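Local coordinates for membrane-bound lytic murein transglycosylase A (PDB 6QK4), which probably cleaves the beta-1,4 bond between N-acetylmuramic acid and N-acetylglucosamine in peptidoglycan, forming a 1,6-anhydro bond in the muramic acid residue, at residues 19-24 with 91-96; 62-67 with 84-89; 110-115 with 157-162. All coordinates share one frame; numbering follows the deposited sequence.

Contact 1. Residues 19-24 with 91-96; sequences QIAAAR and QFANND
At the end of strand 87-92, which pairs antiparallel with strands 25-27 and 336-346, residues 19-24 run in from the N-terminal side and are tied to residues 91-96 mainly through Arg24. Two hydrogen bonds, one from each end of this residue, reach Ala93. The backbone bond from Ala93 N to Arg24 O carries the pairing of 25-27 with 87-92 one step past the strand ends; it is 2.9 Å long and nearly straight (168°), arriving in the carbonyl plane on a lone pair, and the CA-H of Phe92 also points at this oxygen. In return Arg24 NH1 donates to a lone pair of Ala93 O, the acceptor lying close to the guanidinium plane. CG of Arg24 is anti to its backbone N (chi1 168°), and bends at chi2 and chi3 fold the chain back for this bond.

Single atoms approach the two faces of the guanidinium near its rim. Phe92 CE1 lies 3.4 Å from Arg24 NE over one face, ring and guanidinium planes 50° apart, while Asn95 OD1 sits over the opposite face, its amide more nearly parallel. The far nitrogen, NH2, has a weak bond to Ser279.

Apolar contact is slight: the methyls of Ala21 and Ala93 meet, and both also touch Leu99. A water between the segments is gripped three ways, donating to Ala23 O and to Gln91 O at 2.7 Å and accepting from Gln91 NE2.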
ATOM      1  N   GLN A  19       8.600  25.070   6.698  1.00 21.20           N
ATOM      2  CA  GLN A  19       8.397  25.597   8.054  1.00 23.92           C
ATOM      3  C   GLN A  19       9.073  24.734   9.129  1.00 24.87           C
ATOM      4  O   GLN A  19       9.385  23.557   8.941  1.00 21.36           O
ATOM      5  CB  GLN A  19       6.912  25.725   8.365  1.00 21.77           C
ATOM      6  CG  GLN A  19       6.221  26.755   7.370  1.00 23.03           C
ATOM      7  CD  GLN A  19       4.707  26.753   7.482  1.00 24.92           C
ATOM      8  OE1 GLN A  19       4.105  25.711   7.667  1.00 26.86           O
ATOM      9  NE2 GLN A  19       4.078  27.961   7.408  1.00 25.65           N
ATOM     10  N   ILE A  20       9.359  25.370  10.256  1.00 23.74           N
ATOM     11  CA  ILE A  20      10.075  24.679  11.342  1.00 23.63           C
ATOM     12  C   ILE A  20       9.395  24.940  12.672  1.00 23.86           C
ATOM     13  O   ILE A  20       8.594  25.865  12.847  1.00 27.28           O
ATOM     14  CB  ILE A  20      11.560  25.099  11.420  1.00 30.02           C
ATOM     15  CG1 ILE A  20      11.645  26.561  11.834  1.00 34.40           C
ATOM     16  CG2 ILE A  20      12.324  24.831  10.072  1.00 30.21           C
ATOM     17  CD1 ILE A  20      13.081  27.043  12.102  1.00 37.76           C
ATOM     18  N   ALA A  21       9.722  24.081  13.644  1.00 24.10           N
ATOM     19  CA  ALA A  21       9.098  24.143  14.958  1.00 27.34           C
ATOM     20  C   ALA A  21      10.145  23.866  16.042  1.00 25.16           C
ATOM     21  O   ALA A  21      11.148  23.191  15.808  1.00 28.85           O
ATOM     22  CB  ALA A  21       7.943  23.123  15.116  1.00 29.75           C
ATOM     23  N   ALA A  22       9.893  24.423  17.237  1.00 25.67           N
ATOM     24  CA  ALA A  22      10.828  24.368  18.366  1.00 25.49           C
ATOM     25  C   ALA A  22      10.693  23.098  19.211  1.00 29.74           C
ATOM     26  O   ALA A  22      11.582  22.807  20.020  1.00 34.10           O
ATOM     27  CB  ALA A  22      10.585  25.615  19.227  1.00 28.79           C
ATOM     28  N   ALA A  23       9.641  22.304  19.007  1.00 28.35           N
ATOM     29  CA  ALA A  23       9.431  21.067  19.751  1.00 26.57           C
ATOM     30  C   ALA A  23       9.023  19.954  18.798  1.00 24.66           C
ATOM     31  O   ALA A  23       8.455  20.195  17.722  1.00 26.70           O
ATOM     32  CB  ALA A  23       8.353  21.248  20.832  1.00 26.78           C
ATOM     33  N   ARG A  24       9.292  18.721  19.234  1.00 23.95           N
ATOM     34  CA  ARG A  24       8.866  17.514  18.504  1.00 22.14           C
ATOM     35  C   ARG A  24       7.329  17.422  18.376  1.00 21.95           C
ATOM     36  O   ARG A  24       6.792  17.094  17.289  1.00 22.31           O
ATOM     37  CB  ARG A  24       9.422  16.301  19.252  1.00 22.04           C
ATOM     38  CG  ARG A  24       8.853  14.947  18.832  1.00 26.86           C
ATOM     39  CD  ARG A  24       9.420  14.557  17.505  1.00 25.07           C
ATOM     40  NE  ARG A  24       9.742  13.107  17.402  1.00 24.76           N
ATOM     41  CZ  ARG A  24      10.370  12.568  16.367  1.00 29.01           C
ATOM     42  NH1 ARG A  24      10.709  13.329  15.307  1.00 25.83           N
ATOM     43  NH2 ARG A  24      10.661  11.244  16.370  1.00 24.53           N
ATOM     44  N   GLN A  91       1.003  19.186  16.391  1.00 21.44           N
ATOM     45  CA  GLN A  91       1.889  19.351  15.220  1.00 23.80           C
ATOM     46  C   GLN A  91       3.199  18.581  15.435  1.00 20.77           C
ATOM     47  O   GLN A  91       3.807  18.672  16.502  1.00 20.40           O
ATOM     48  CB  GLN A  91       2.128  20.871  15.005  1.00 21.62           C
ATOM     49  CG  GLN A  91       3.295  21.171  14.060  1.00 22.11           C
ATOM     50  CD  GLN A  91       3.745  22.592  14.207  1.00 24.89           C
ATOM     51  OE1 GLN A  91       3.191  23.482  13.566  1.00 26.31           O
ATOM     52  NE2 GLN A  91       4.738  22.814  15.045  1.00 24.42           N
ATOM     53  N   PHE A  92       3.599  17.745  14.445  1.00 19.39           N
ATOM     54  CA  PHE A  92       4.698  16.788  14.611  1.00 18.97           C
ATOM     55  C   PHE A  92       5.890  17.213  13.772  1.00 21.65           C
ATOM     56  O   PHE A  92       5.759  17.407  12.549  1.00 20.98           O
ATOM     57  CB  PHE A  92       4.214  15.422  14.156  1.00 19.56           C
ATOM     58  CG  PHE A  92       5.198  14.303  14.382  1.00 23.32           C
ATOM     59  CD1 PHE A  92       5.828  14.157  15.606  1.00 24.59           C
ATOM     60  CD2 PHE A  92       5.449  13.385  13.370  1.00 23.33           C
ATOM     61  CE1 PHE A  92       6.717  13.065  15.831  1.00 23.64           C
ATOM     62  CE2 PHE A  92       6.366  12.329  13.584  1.00 22.02           C
ATOM     63  CZ  PHE A  92       6.982  12.166  14.810  1.00 23.50           C
ATOM     64  N   ALA A  93       7.044  17.390  14.416  1.00 18.74           N
ATOM     65  CA  ALA A  93       8.236  17.763  13.677  1.00 20.74           C
ATOM     66  C   ALA A  93       9.308  16.675  13.689  1.00 23.48           C
ATOM     67  O   ALA A  93       9.397  15.850  14.615  1.00 23.90           O
ATOM     68  CB  ALA A  93       8.826  19.059  14.235  1.00 24.72           C
ATOM     69  N   ASN A  94      10.137  16.702  12.646  1.00 21.37           N
ATOM     70  CA  ASN A  94      11.369  15.911  12.610  1.00 21.79           C
ATOM     71  C   ASN A  94      12.325  16.335  13.734  1.00 24.99           C
ATOM     72  O   ASN A  94      12.243  17.427  14.283  1.00 25.14           O
ATOM     73  CB  ASN A  94      12.065  16.106  11.264  1.00 19.51           C
ATOM     74  CG  ASN A  94      11.322  15.446  10.143  1.00 22.93           C
ATOM     75  OD1 ASN A  94      11.041  14.250  10.222  1.00 24.29           O
ATOM     76  ND2 ASN A  94      10.963  16.230   9.106  1.00 26.06           N
ATOM     77  N   ASN A  95      13.270  15.457  14.072  1.00 23.57           N
ATOM     78  CA  ASN A  95      14.134  15.838  15.204  1.00 24.80           C
ATOM     79  C   ASN A  95      15.055  17.012  14.865  1.00 28.87           C
ATOM     80  O   ASN A  95      15.549  17.701  15.783  1.00 31.67           O
ATOM     81  CB  ASN A  95      14.951  14.628  15.669  1.00 27.02           C
ATOM     82  CG  ASN A  95      14.108  13.660  16.522  1.00 32.11           C
ATOM     83  OD1 ASN A  95      13.355  14.086  17.413  1.00 31.80           O
ATOM     84  ND2 ASN A  95      14.223  12.357  16.235  1.00 33.23           N
ATOM     85  N   ASP A  96      15.223  17.335  13.581  1.00 28.63           N
ATOM     86  CA  ASP A  96      15.977  18.532  13.232  1.00 29.17           C
ATOM     87  C   ASP A  96      15.112  19.810  13.232  1.00 30.49           C
ATOM     88  O   ASP A  96      15.592  20.880  12.840  1.00 31.83           O
ATOM     89  CB  ASP A  96      16.676  18.328  11.891  1.00 31.83           C
ATOM     90  CG  ASP A  96      15.720  18.240  10.713  1.00 30.38           C
ATOM     91  OD1 ASP A  96      14.507  18.449  10.864  1.00 30.43           O
ATOM     92  OD2 ASP A  96      16.208  17.960   9.604  1.00 35.58           O
TER
HETATM   93  O   HOH W   1       5.876  20.467  16.675  1.00 24.59           O

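Contact 2. Residues 62-67 with 84-89; sequences QRACAA and ETYFTP
The side chain of Tyr86 is the chief bump of this contact, meeting helix 62-68 where small residues make the surface low. Its CG is anti to the carbonyl carbon (chi1 -77°), and the ring extends along the helix from Ala64 to Ala67, one turn further on. At the near end CD2 touches the helix backbone, 3.7 Å from Ala64 CA. The phenol end reaches the next turn, where Ala67 CB, whose bond from CA points toward residues 84-89, lies 3.6 Å from Tyr86 CZ and equally near the hydroxyl oxygen.

Arg63 forms a rim beside this shallow hollow. Bent at chi3 (56°), its chain crosses the tyrosine at about a right angle and brings NH2 to 3.7 Å from Tyr86 CE2. That carbon lies over a face of the guanidinium, and the two planes are 29° apart.

The packing is helix against a helix-to-strand junction: helix 76-86 ends at Tyr86, and Phe87, the first residue to leave helical backbone angles, opens strand 87-92. Consecutive aromatic residues therefore meet the same alanine from different directions. Phe87 turns its ring tip to the methyl of Ala64, CZ to CB 4.0 Å, while that methyl also stands 4.1 Å from Tyr86 CD2 and so fits between the two rings. The ring of Phe87 also meets Trp61 edge-to-face, and Leu344 and Pro346 of strand 336-346 press on its side chain; Tyr86 meets the ring of Phe82. Cys65 points away from Tyr86, into the disulfide with Cys52 that fastens helix 62-68 to helix 44-55.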
ATOM      1  N   GLN A  62      -9.829   3.992  26.810  1.00 24.40           N
ATOM      2  CA  GLN A  62     -11.090   3.321  27.103  1.00 22.71           C
ATOM      3  C   GLN A  62     -12.283   4.206  26.777  1.00 23.62           C
ATOM      4  O   GLN A  62     -13.259   3.738  26.179  1.00 25.53           O
ATOM      5  CB  GLN A  62     -11.120   2.904  28.603  1.00 23.97           C
ATOM      6  CG  GLN A  62     -10.243   1.751  28.932  1.00 31.83           C
ATOM      7  CD  GLN A  62     -10.228   1.451  30.466  1.00 38.71           C
ATOM      8  OE1 GLN A  62     -11.075   1.972  31.223  1.00 42.01           O
ATOM      9  NE2 GLN A  62      -9.274   0.612  30.908  1.00 41.33           N
ATOM     10  N   ARG A  63     -12.268   5.469  27.220  1.00 23.79           N
ATOM     11  CA  ARG A  63     -13.429   6.310  26.983  1.00 26.65           C
ATOM     12  C   ARG A  63     -13.622   6.592  25.505  1.00 28.83           C
ATOM     13  O   ARG A  63     -14.756   6.602  25.018  1.00 25.59           O
ATOM     14  CB  ARG A  63     -13.309   7.648  27.707  1.00 28.57           C
ATOM     15  CG  ARG A  63     -13.520   7.547  29.210  1.00 39.65           C
ATOM     16  CD  ARG A  63     -13.166   8.916  29.806  1.00 49.00           C
ATOM     17  NE  ARG A  63     -13.943  10.014  29.209  1.00 56.67           N
ATOM     18  CZ  ARG A  63     -13.435  11.004  28.463  1.00 61.91           C
ATOM     19  NH1 ARG A  63     -12.127  11.060  28.189  1.00 63.79           N
ATOM     20  NH2 ARG A  63     -14.245  11.942  27.977  1.00 61.65           N
ATOM     21  N   ALA A  64     -12.548   6.949  24.806  1.00 25.76           N
ATOM     22  CA  ALA A  64     -12.686   7.251  23.381  1.00 23.90           C
ATOM     23  C   ALA A  64     -13.212   6.050  22.604  1.00 22.23           C
ATOM     24  O   ALA A  64     -14.049   6.210  21.694  1.00 23.77           O
ATOM     25  CB  ALA A  64     -11.342   7.709  22.785  1.00 27.46           C
ATOM     26  N   CYS A  65     -12.676   4.851  22.893  1.00 23.40           N
ATOM     27  CA  CYS A  65     -13.112   3.644  22.204  1.00 23.78           C
ATOM     28  C   CYS A  65     -14.564   3.309  22.525  1.00 28.23           C
ATOM     29  O   CYS A  65     -15.329   2.923  21.630  1.00 29.17           O
ATOM     30  CB  CYS A  65     -12.197   2.483  22.538  1.00 24.50           C
ATOM     31  SG  CYS A  65     -10.712   2.616  21.475  1.00 27.99           S
ATOM     32  N   ALA A  66     -14.986   3.500  23.780  1.00 26.62           N
ATOM     33  CA  ALA A  66     -16.404   3.300  24.094  1.00 25.96           C
ATOM     34  C   ALA A  66     -17.303   4.227  23.262  1.00 26.13           C
ATOM     35  O   ALA A  66     -18.320   3.786  22.707  1.00 29.83           O
ATOM     36  CB  ALA A  66     -16.645   3.470  25.608  1.00 27.74           C
ATOM     37  N   ALA A  67     -16.944   5.510  23.154  1.00 26.71           N
ATOM     38  CA  ALA A  67     -17.734   6.438  22.351  1.00 26.60           C
ATOM     39  C   ALA A  67     -17.651   6.080  20.884  1.00 27.79           C
ATOM     40  O   ALA A  67     -18.632   6.219  20.147  1.00 27.64           O
ATOM     41  CB  ALA A  67     -17.254   7.867  22.575  1.00 25.81           C
ATOM     42  N   GLU A  84     -12.934  15.843  17.496  1.00 23.05           N
ATOM     43  CA  GLU A  84     -12.631  17.164  18.062  1.00 24.87           C
ATOM     44  C   GLU A  84     -12.804  17.149  19.567  1.00 28.77           C
ATOM     45  O   GLU A  84     -12.102  17.866  20.282  1.00 31.00           O
ATOM     46  CB  GLU A  84     -13.523  18.239  17.415  1.00 23.81           C
ATOM     47  CG  GLU A  84     -13.140  18.550  15.939  1.00 24.22           C
ATOM     48  CD  GLU A  84     -14.004  19.604  15.366  1.00 27.00           C
ATOM     49  OE1 GLU A  84     -14.866  20.115  16.150  1.00 32.20           O
ATOM     50  OE2 GLU A  84     -13.911  19.928  14.180  1.00 25.82           O
ATOM     51  N   THR A  85     -13.677  16.272  20.073  1.00 26.65           N
ATOM     52  CA  THR A  85     -14.036  16.175  21.479  1.00 25.30           C
ATOM     53  C   THR A  85     -13.112  15.243  22.253  1.00 26.82           C
ATOM     54  O   THR A  85     -12.788  15.521  23.414  1.00 27.63           O
ATOM     55  CB  THR A  85     -15.496  15.663  21.604  1.00 22.77           C
ATOM     56  OG1 THR A  85     -16.401  16.617  21.044  1.00 31.35           O
ATOM     57  CG2 THR A  85     -15.907  15.364  23.049  1.00 32.84           C
ATOM     58  N   TYR A  86     -12.694  14.112  21.653  1.00 24.38           N
ATOM     59  CA  TYR A  86     -11.957  13.110  22.402  1.00 22.12           C
ATOM     60  C   TYR A  86     -10.453  13.171  22.206  1.00 22.08           C
ATOM     61  O   TYR A  86      -9.731  12.487  22.945  1.00 24.87           O
ATOM     62  CB  TYR A  86     -12.479  11.709  22.060  1.00 24.39           C
ATOM     63  CG  TYR A  86     -13.784  11.444  22.770  1.00 25.05           C
ATOM     64  CD1 TYR A  86     -15.002  11.831  22.209  1.00 28.81           C
ATOM     65  CD2 TYR A  86     -13.796  10.777  23.997  1.00 28.43           C
ATOM     66  CE1 TYR A  86     -16.245  11.575  22.901  1.00 30.25           C
ATOM     67  CE2 TYR A  86     -15.004  10.536  24.668  1.00 34.28           C
ATOM     68  CZ  TYR A  86     -16.210  10.944  24.100  1.00 36.18           C
ATOM     69  OH  TYR A  86     -17.422  10.707  24.740  1.00 39.08           O
ATOM     70  N   PHE A  87      -9.960  13.982  21.247  1.00 21.01           N
ATOM     71  CA  PHE A  87      -8.538  13.981  20.941  1.00 18.46           C
ATOM     72  C   PHE A  87      -8.040  15.396  20.827  1.00 21.66           C
ATOM     73  O   PHE A  87      -8.793  16.311  20.471  1.00 27.04           O
ATOM     74  CB  PHE A  87      -8.221  13.246  19.560  1.00 21.50           C
ATOM     75  CG  PHE A  87      -8.512  11.772  19.599  1.00 21.17           C
ATOM     76  CD1 PHE A  87      -9.798  11.307  19.360  1.00 21.15           C
ATOM     77  CD2 PHE A  87      -7.492  10.880  19.871  1.00 19.54           C
ATOM     78  CE1 PHE A  87     -10.115   9.906  19.463  1.00 21.15           C
ATOM     79  CE2 PHE A  87      -7.747   9.476  19.989  1.00 23.24           C
ATOM     80  CZ  PHE A  87      -9.103   8.986  19.743  1.00 22.39           C
ATOM     81  N   THR A  88      -6.759  15.565  21.117  1.00 22.92           N
ATOM     82  CA  THR A  88      -6.045  16.792  20.833  1.00 24.47           C
ATOM     83  C   THR A  88      -5.026  16.564  19.721  1.00 20.71           C
ATOM     84  O   THR A  88      -4.245  15.605  19.808  1.00 21.87           O
ATOM     85  CB  THR A  88      -5.325  17.283  22.108  1.00 27.68           C
ATOM     86  OG1 THR A  88      -6.329  17.612  23.097  1.00 27.73           O
ATOM     87  CG2 THR A  88      -4.552  18.591  21.824  1.00 27.58           C
ATOM     88  N   PRO A  89      -4.951  17.438  18.729  1.00 22.58           N
ATOM     89  CA  PRO A  89      -3.903  17.288  17.713  1.00 22.89           C
ATOM     90  C   PRO A  89      -2.592  17.977  18.091  1.00 24.79           C
ATOM     91  O   PRO A  89      -2.576  19.075  18.645  1.00 24.16           O
ATOM     92  CB  PRO A  89      -4.553  17.944  16.480  1.00 23.78           C
ATOM     93  CG  PRO A  89      -5.396  19.144  17.104  1.00 21.81           C
ATOM     94  CD  PRO A  89      -5.800  18.629  18.505  1.00 21.58           C
TER

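Contact 3. Residues 110-115 with 157-162; sequences LLHGSR and WVDDPI
With Leu111 CG (chi1 -66°) and Val158 CG1 (chi1 -57°) each anti to the carbonyl carbon, Leu111 CD2 touches both methyls of Val158. Val158 CG2 takes the crowded position between backbone N and carbonyl carbon, and Leu111 CD2 stands 4.1 Å from it and equally far from Val158 CG1 as the two side chains cross obliquely. They are drawn together on the end of an antiparallel strand pair, 101-114 with 154-158, within the MltA-specific insert domain. Leu167 and Glu163 of helix 161-170 also touch Leu111, and Ala164 touches Val158, so this side of the pair packs against the helix.

Ser114 and Trp157 form the hydrogen-bonded pair. Trp157 N donates to Ser114 O over 2.9 Å, almost along the C=O axis, and Ser114 N donates back to Trp157 O, an oxygen whose position is less certain. Next to it, Gly113 faces Val158 in a non-hydrogen-bonded pair with the CA atoms just 3.9 Å apart. Ser114 O lies in the indole plane of Trp157 at its edge, beside CB and CD1, and CD1 is 3.8 Å from Arg115 O.

The regular pairing ends after Val158, as the second chain turns toward helix 161-170, whose N-cap is Asp160; its OD1 accepts a hydrogen bond from Glu163 N and a weak one from Ile162 N. Two waters bridge His112 and Asp159. One accepts from His112 N and, weakly, from Asp159 N; another is hydrogen-bonded to His112 ND1 at 2.8 Å, in the plane of the imidazole, and may donate, weakly, to Asp159 OD2.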
ATOM      1  N   LEU A 110      -4.198  -7.572  -6.176  1.00 26.89           N
ATOM      2  CA  LEU A 110      -5.362  -8.453  -6.110  1.00 30.55           C
ATOM      3  C   LEU A 110      -5.509  -9.075  -7.482  1.00 31.82           C
ATOM      4  O   LEU A 110      -5.770  -8.373  -8.471  1.00 35.36           O
ATOM      5  CB  LEU A 110      -6.623  -7.700  -5.689  1.00 38.44           C
ATOM      6  CG  LEU A 110      -7.862  -8.612  -5.751  1.00 45.05           C
ATOM      7  CD1 LEU A 110      -8.600  -8.625  -4.457  1.00 46.91           C
ATOM      8  CD2 LEU A 110      -8.731  -8.099  -6.860  1.00 51.14           C
ATOM      9  N   LEU A 111      -5.251 -10.382  -7.566  1.00 31.76           N
ATOM     10  CA  LEU A 111      -5.347 -11.105  -8.818  1.00 28.61           C
ATOM     11  C   LEU A 111      -6.557 -12.035  -8.784  1.00 31.97           C
ATOM     12  O   LEU A 111      -7.171 -12.251  -7.752  1.00 32.88           O
ATOM     13  CB  LEU A 111      -4.069 -11.921  -9.091  1.00 25.15           C
ATOM     14  CG  LEU A 111      -2.837 -11.020  -9.330  1.00 26.20           C
ATOM     15  CD1 LEU A 111      -2.244 -10.513  -8.046  1.00 27.39           C
ATOM     16  CD2 LEU A 111      -1.768 -11.869 -10.096  1.00 28.68           C
ATOM     17  N   HIS A 112      -6.911 -12.581  -9.945  1.00 35.86           N
ATOM     18  CA  HIS A 112      -7.997 -13.546 -10.023  1.00 35.83           C
ATOM     19  C   HIS A 112      -7.460 -14.828 -10.631  1.00 29.91           C
ATOM     20  O   HIS A 112      -6.871 -14.792 -11.697  1.00 32.60           O
ATOM     21  CB  HIS A 112      -9.129 -12.989 -10.867  1.00 39.67           C
ATOM     22  CG  HIS A 112      -9.743 -11.781 -10.258  1.00 45.78           C
ATOM     23  ND1 HIS A 112      -9.383 -10.500 -10.617  1.00 47.23           N
ATOM     24  CD2 HIS A 112     -10.633 -11.660  -9.243  1.00 46.76           C
ATOM     25  CE1 HIS A 112     -10.048  -9.640  -9.864  1.00 46.93           C
ATOM     26  NE2 HIS A 112     -10.801 -10.318  -9.015  1.00 47.12           N
ATOM     27  N   GLY A 113      -7.666 -15.946  -9.958  1.00 34.21           N
ATOM     28  CA  GLY A 113      -7.076 -17.178 -10.408  1.00 35.19           C
ATOM     29  C   GLY A 113      -7.924 -18.397 -10.098  1.00 38.58           C
ATOM     30  O   GLY A 113      -9.091 -18.295  -9.685  1.00 39.45           O
ATOM     31  N   SER A 114      -7.317 -19.558 -10.322  1.00 38.13           N
ATOM     32  CA  SER A 114      -7.916 -20.858 -10.089  1.00 39.99           C
ATOM     33  C   SER A 114      -6.793 -21.785  -9.656  1.00 38.99           C
ATOM     34  O   SER A 114      -5.655 -21.633 -10.100  1.00 38.04           O
ATOM     35  CB  SER A 114      -8.574 -21.419 -11.374  1.00 42.48           C
ATOM     36  OG  SER A 114      -9.103 -22.735 -11.135  1.00 46.04           O
ATOM     37  N   ARG A 115      -7.140 -22.818  -8.877  1.00 42.11           N
ATOM     38  CA  ARG A 115      -6.164 -23.847  -8.538  1.00 40.05           C
ATOM     39  C   ARG A 115      -5.866 -24.789  -9.699  1.00 43.91           C
ATOM     40  O   ARG A 115      -4.857 -25.516  -9.664  1.00 44.51           O
ATOM     41  CB  ARG A 115      -6.649 -24.631  -7.313  1.00 40.35           C
ATOM     42  CG  ARG A 115      -6.881 -23.773  -6.045  1.00 45.38           C
ATOM     43  CD  ARG A 115      -7.294 -24.628  -4.835  1.00 51.61           C
ATOM     44  NE  ARG A 115      -7.349 -23.816  -3.617  1.00 53.07           N
ATOM     45  CZ  ARG A 115      -6.305 -23.584  -2.821  1.00 52.76           C
ATOM     46  NH1 ARG A 115      -5.121 -24.114  -3.083  1.00 54.28           N
ATOM     47  NH2 ARG A 115      -6.442 -22.799  -1.768  1.00 51.78           N
ATOM     48  N   TRP A 157      -3.085 -20.576 -10.825  1.00 34.05           N
ATOM     49  CA  TRP A 157      -3.138 -20.043 -12.182  1.00 33.30           C
ATOM     50  C   TRP A 157      -3.954 -18.750 -12.233  1.00 35.47           C
ATOM     51  O   TRP A 157      -5.105 -18.737 -11.808  1.00 37.53           O
ATOM     52  CB  TRP A 157      -3.738 -21.079 -13.143  1.00 38.32           C
ATOM     53  CG  TRP A 157      -2.960 -22.353 -13.161  1.00 42.38           C
ATOM     54  CD1 TRP A 157      -3.035 -23.397 -12.253  1.00 46.32           C
ATOM     55  CD2 TRP A 157      -1.976 -22.709 -14.107  1.00 46.98           C
ATOM     56  NE1 TRP A 157      -2.145 -24.388 -12.609  1.00 50.07           N
ATOM     57  CE2 TRP A 157      -1.486 -23.990 -13.748  1.00 48.42           C
ATOM     58  CE3 TRP A 157      -1.453 -22.072 -15.244  1.00 47.48           C
ATOM     59  CZ2 TRP A 157      -0.497 -24.634 -14.482  1.00 50.32           C
ATOM     60  CZ3 TRP A 157      -0.478 -22.720 -15.976  1.00 49.88           C
ATOM     61  CH2 TRP A 157      -0.008 -23.988 -15.595  1.00 50.29           C
ATOM     62  N   VAL A 158      -3.376 -17.673 -12.792  1.00 32.03           N
ATOM     63  CA  VAL A 158      -4.097 -16.409 -12.786  1.00 30.38           C
ATOM     64  C   VAL A 158      -4.471 -15.966 -14.210  1.00 30.56           C
ATOM     65  O   VAL A 158      -4.154 -16.620 -15.212  1.00 35.06           O
ATOM     66  CB  VAL A 158      -3.299 -15.317 -12.009  1.00 26.08           C
ATOM     67  CG1 VAL A 158      -3.016 -15.756 -10.591  1.00 31.02           C
ATOM     68  CG2 VAL A 158      -1.929 -14.965 -12.733  1.00 26.10           C
ATOM     69  N   ASP A 159      -5.158 -14.820 -14.251  1.00 34.71           N
ATOM     70  CA  ASP A 159      -5.956 -14.208 -15.304  1.00 40.26           C
ATOM     71  C   ASP A 159      -5.131 -13.485 -16.346  1.00 40.26           C
ATOM     72  O   ASP A 159      -5.577 -13.305 -17.489  1.00 38.57           O
ATOM     73  CB  ASP A 159      -6.821 -13.118 -14.632  1.00 47.80           C
ATOM     74  CG  ASP A 159      -8.206 -13.225 -14.992  1.00 54.23           C
ATOM     75  OD1 ASP A 159      -8.498 -14.167 -15.754  1.00 64.57           O
ATOM     76  OD2 ASP A 159      -8.987 -12.380 -14.559  1.00 47.41           O
ATOM     77  N   ASP A 160      -3.953 -13.008 -15.951  1.00 36.97           N
ATOM     78  CA  ASP A 160      -3.291 -11.978 -16.712  1.00 36.18           C
ATOM     79  C   ASP A 160      -1.787 -12.098 -16.468  1.00 34.50           C
ATOM     80  O   ASP A 160      -1.369 -12.187 -15.299  1.00 34.17           O
ATOM     81  CB  ASP A 160      -3.800 -10.609 -16.261  1.00 44.00           C
ATOM     82  CG  ASP A 160      -3.302  -9.500 -17.133  1.00 50.68           C
ATOM     83  OD1 ASP A 160      -2.096  -9.215 -17.086  1.00 49.17           O
ATOM     84  OD2 ASP A 160      -4.121  -8.945 -17.893  1.00 54.77           O
ATOM     85  N   PRO A 161      -0.961 -12.075 -17.514  1.00 33.30           N
ATOM     86  CA  PRO A 161       0.490 -12.283 -17.315  1.00 34.68           C
ATOM     87  C   PRO A 161       1.154 -10.996 -16.841  1.00 33.33           C
ATOM     88  O   PRO A 161       2.187 -11.059 -16.160  1.00 33.93           O
ATOM     89  CB  PRO A 161       0.982 -12.732 -18.704  1.00 34.80           C
ATOM     90  CG  PRO A 161       0.030 -12.096 -19.654  1.00 36.11           C
ATOM     91  CD  PRO A 161      -1.335 -12.084 -18.934  1.00 35.34           C
ATOM     92  N   ILE A 162       0.553  -9.847 -17.170  1.00 33.28           N
ATOM     93  CA  ILE A 162       1.051  -8.554 -16.680  1.00 31.56           C
ATOM     94  C   ILE A 162       0.790  -8.404 -15.185  1.00 30.95           C
ATOM     95  O   ILE A 162       1.675  -7.987 -14.426  1.00 29.90           O
ATOM     96  CB  ILE A 162       0.429  -7.374 -17.463  1.00 35.50           C
ATOM     97  CG1 ILE A 162       0.620  -7.536 -18.976  1.00 40.00           C
ATOM     98  CG2 ILE A 162       0.983  -6.027 -16.950  1.00 33.14           C
ATOM     99  CD1 ILE A 162       2.034  -7.351 -19.434  1.00 40.51           C
TER
HETATM  100  O   HOH W   2      -4.989 -12.118 -12.317  1.00 34.44           O
HETATM  101  O   HOH W   3      -7.390 -10.186 -12.497  1.00 52.71           O

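Contacts 1 and 2 sit at the two ends of strand 87-92, their centres about 25 Å apart, whereas contact 3 lies on the other side of the chain's centre, about 46 Å from contact 1 and 43 Å from contact 2. The most buried is contact 2, and its chemistry is accordingly that of shape: aromatic rings against alanines and an arginine, with hydrogen bonding between its segments absent. Contact 1, partly buried, depends instead on an arginine, backbone polar groups and a bridging water. Contact 3 joins both characters, having strand pairing, a leucine-valine contact and, where the pairing ends, water-bridged polar groups. Strand 101-114, which contact 3 uses, follows strand 87-92 in the chain.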